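PDB 5XZ3: peptidoglycan-recognition protein from Apis mellifera, which probably binds bacterial peptidoglycan as a recognition protein of honeybee innate immunity, through a domain related to N-acetylmuramoyl-L-alanine amidases. Local coordinates for residues S104-I108 with M120-A124. Residue numbers count along the deposited sequence, not the author numbering.
Sequences SIAFI and MLNAA
Residues 104-107 are extended as a beta strand, and Ile108 leaves it as loop. Residues 120-124 are helical, with Ala124 N hydrogen-bonded to Met120 O at 3.1 Å. The two axes run nearly antiparallel, at 167°, and approach to 10.1 Å. Ile105 CA lies 7.0 Å from Ala124 CA, and Phe107 CA lies 7.5 Å from Met120 CA. No hydrogen bond joins the segments; the side chains meet through apolar contacts. The CB of Phe107 points sideways, but with chi1 m its ring reaches the helix. Phe107 CZ lies 3.5 Å from Ala124 CB, and Phe107 CD2 lies 3.7 Å from Met120 CE. Leu121 N sits at the ring edge, 3.9 Å from Phe107 CE2. Ile105 points its CB toward the helix, and Ile105 CG2 meets Ala124 CB at 3.9 Å. The arrangement is helix-on-sheet packing in the alpha/beta core of the amidase-like domain. Strand 102-107 lies between strands 74-76 and 31-38. Ile76 also touches Met120 and Ala124, while Leu159 of helix 157-163 packs on Phe107 and Leu121.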
ATOM      1  N   SER A 104      -0.534   1.119   4.657  1.00 23.49           N
ATOM      2  CA  SER A 104      -1.185   0.159   3.789  1.00 24.24           C
ATOM      3  C   SER A 104      -0.457   0.040   2.462  1.00 24.77           C
ATOM      4  O   SER A 104       0.131   1.015   1.966  1.00 26.10           O
ATOM      5  CB  SER A 104      -2.657   0.504   3.582  1.00 24.61           C
ATOM      6  OG  SER A 104      -2.814   1.833   3.064  1.00 25.31           O
ATOM      7  N   ILE A 105      -0.467  -1.171   1.902  1.00 24.12           N
ATOM      8  CA  ILE A 105       0.081  -1.399   0.570  1.00 23.67           C
ATOM      9  C   ILE A 105      -1.094  -1.932  -0.248  1.00 24.29           C
ATOM     10  O   ILE A 105      -1.623  -3.014   0.047  1.00 23.79           O
ATOM     11  CB  ILE A 105       1.258  -2.392   0.569  1.00 23.90           C
ATOM     12  CG1 ILE A 105       2.418  -1.865   1.464  1.00 24.17           C
ATOM     13  CG2 ILE A 105       1.721  -2.660  -0.868  1.00 25.11           C
ATOM     14  CD1 ILE A 105       3.619  -2.794   1.628  1.00 24.32           C
ATOM     15  N   ALA A 106      -1.516  -1.151  -1.239  1.00 23.06           N
ATOM     16  CA  ALA A 106      -2.702  -1.498  -1.992  1.00 23.66           C
ATOM     17  C   ALA A 106      -2.301  -1.944  -3.385  1.00 23.90           C
ATOM     18  O   ALA A 106      -1.755  -1.167  -4.170  1.00 23.70           O
ATOM     19  CB  ALA A 106      -3.702  -0.335  -2.057  1.00 23.31           C
ATOM     20  N   PHE A 107      -2.605  -3.203  -3.687  1.00 23.48           N
ATOM     21  CA  PHE A 107      -2.405  -3.769  -5.016  1.00 24.07           C
ATOM     22  C   PHE A 107      -3.566  -3.297  -5.891  1.00 24.58           C
ATOM     23  O   PHE A 107      -4.726  -3.508  -5.547  1.00 25.41           O
ATOM     24  CB  PHE A 107      -2.427  -5.304  -4.934  1.00 24.54           C
ATOM     25  CG  PHE A 107      -1.163  -5.917  -4.389  1.00 25.03           C
ATOM     26  CD1 PHE A 107      -0.802  -5.767  -3.038  1.00 24.69           C
ATOM     27  CD2 PHE A 107      -0.348  -6.697  -5.221  1.00 25.06           C
ATOM     28  CE1 PHE A 107       0.365  -6.362  -2.544  1.00 24.17           C
ATOM     29  CE2 PHE A 107       0.813  -7.283  -4.734  1.00 25.10           C
ATOM     30  CZ  PHE A 107       1.166  -7.118  -3.393  1.00 24.95           C
ATOM     31  N   ILE A 108      -3.247  -2.651  -7.006  1.00 25.34           N
ATOM     32  CA  ILE A 108      -4.272  -2.079  -7.888  1.00 26.01           C
ATOM     33  C   ILE A 108      -4.917  -3.221  -8.679  1.00 26.38           C
ATOM     34  O   ILE A 108      -4.277  -3.857  -9.484  1.00 26.36           O
ATOM     35  CB  ILE A 108      -3.688  -0.973  -8.803  1.00 26.57           C
ATOM     36  CG1 ILE A 108      -3.205   0.221  -7.948  1.00 26.38           C
ATOM     37  CG2 ILE A 108      -4.719  -0.500  -9.836  1.00 26.57           C
ATOM     38  CD1 ILE A 108      -2.168   1.087  -8.641  1.00 27.28           C
ATOM     39  N   MET A 120       4.426  -7.663  -9.130  1.00 30.57           N
ATOM     40  CA  MET A 120       3.646  -6.956  -8.096  1.00 30.47           C
ATOM     41  C   MET A 120       4.010  -7.411  -6.672  1.00 29.74           C
ATOM     42  O   MET A 120       4.303  -6.564  -5.816  1.00 28.21           O
ATOM     43  CB  MET A 120       2.136  -7.095  -8.308  1.00 30.54           C
ATOM     44  CG  MET A 120       1.595  -6.410  -9.552  1.00 31.87           C
ATOM     45  SD  MET A 120      -0.195  -6.614  -9.675  1.00 33.29           S
ATOM     46  CE  MET A 120      -0.751  -5.260  -8.638  1.00 31.07           C
ATOM     47  N   LEU A 121       3.983  -8.724  -6.419  1.00 29.85           N
ATOM     48  CA  LEU A 121       4.374  -9.265  -5.109  1.00 30.54           C
ATOM     49  C   LEU A 121       5.794  -8.886  -4.717  1.00 31.04           C
ATOM     50  O   LEU A 121       6.046  -8.491  -3.571  1.00 30.40           O
ATOM     51  CB  LEU A 121       4.280 -10.788  -5.086  1.00 31.23           C
ATOM     52  CG  LEU A 121       2.974 -11.468  -4.722  1.00 32.41           C
ATOM     53  CD1 LEU A 121       3.243 -12.946  -4.956  1.00 33.17           C
ATOM     54  CD2 LEU A 121       2.572 -11.179  -3.274  1.00 30.70           C
ATOM     55  N   ASN A 122       6.714  -8.997  -5.671  1.00 31.80           N
ATOM     56  CA  ASN A 122       8.127  -8.670  -5.411  1.00 32.90           C
ATOM     57  C   ASN A 122       8.318  -7.193  -5.075  1.00 31.86           C
ATOM     58  O   ASN A 122       9.081  -6.879  -4.166  1.00 31.86           O
ATOM     59  CB  ASN A 122       9.025  -9.092  -6.580  1.00 35.49           C
ATOM     60  CG  ASN A 122       9.183 -10.609  -6.683  1.00 37.93           C
ATOM     61  OD1 ASN A 122       8.892 -11.353  -5.748  1.00 38.99           O
ATOM     62  ND2 ASN A 122       9.639 -11.064  -7.829  1.00 38.74           N
ATOM     63  N   ALA A 123       7.610  -6.303  -5.780  1.00 30.24           N
ATOM     64  CA  ALA A 123       7.584  -4.855  -5.444  1.00 29.55           C
ATOM     65  C   ALA A 123       7.082  -4.570  -4.022  1.00 28.31           C
ATOM     66  O   ALA A 123       7.719  -3.830  -3.290  1.00 27.74           O
ATOM     67  CB  ALA A 123       6.757  -4.065  -6.447  1.00 29.51           C
ATOM     68  N   ALA A 124       5.950  -5.156  -3.643  1.00 27.78           N
ATOM     69  CA  ALA A 124       5.393  -4.958  -2.288  1.00 27.02           C
ATOM     70  C   ALA A 124       6.324  -5.516  -1.227  1.00 27.03           C
ATOM     71  O   ALA A 124       6.516  -4.887  -0.186  1.00 26.66           O
ATOM     72  CB  ALA A 124       4.016  -5.581  -2.163  1.00 26.03           C
TER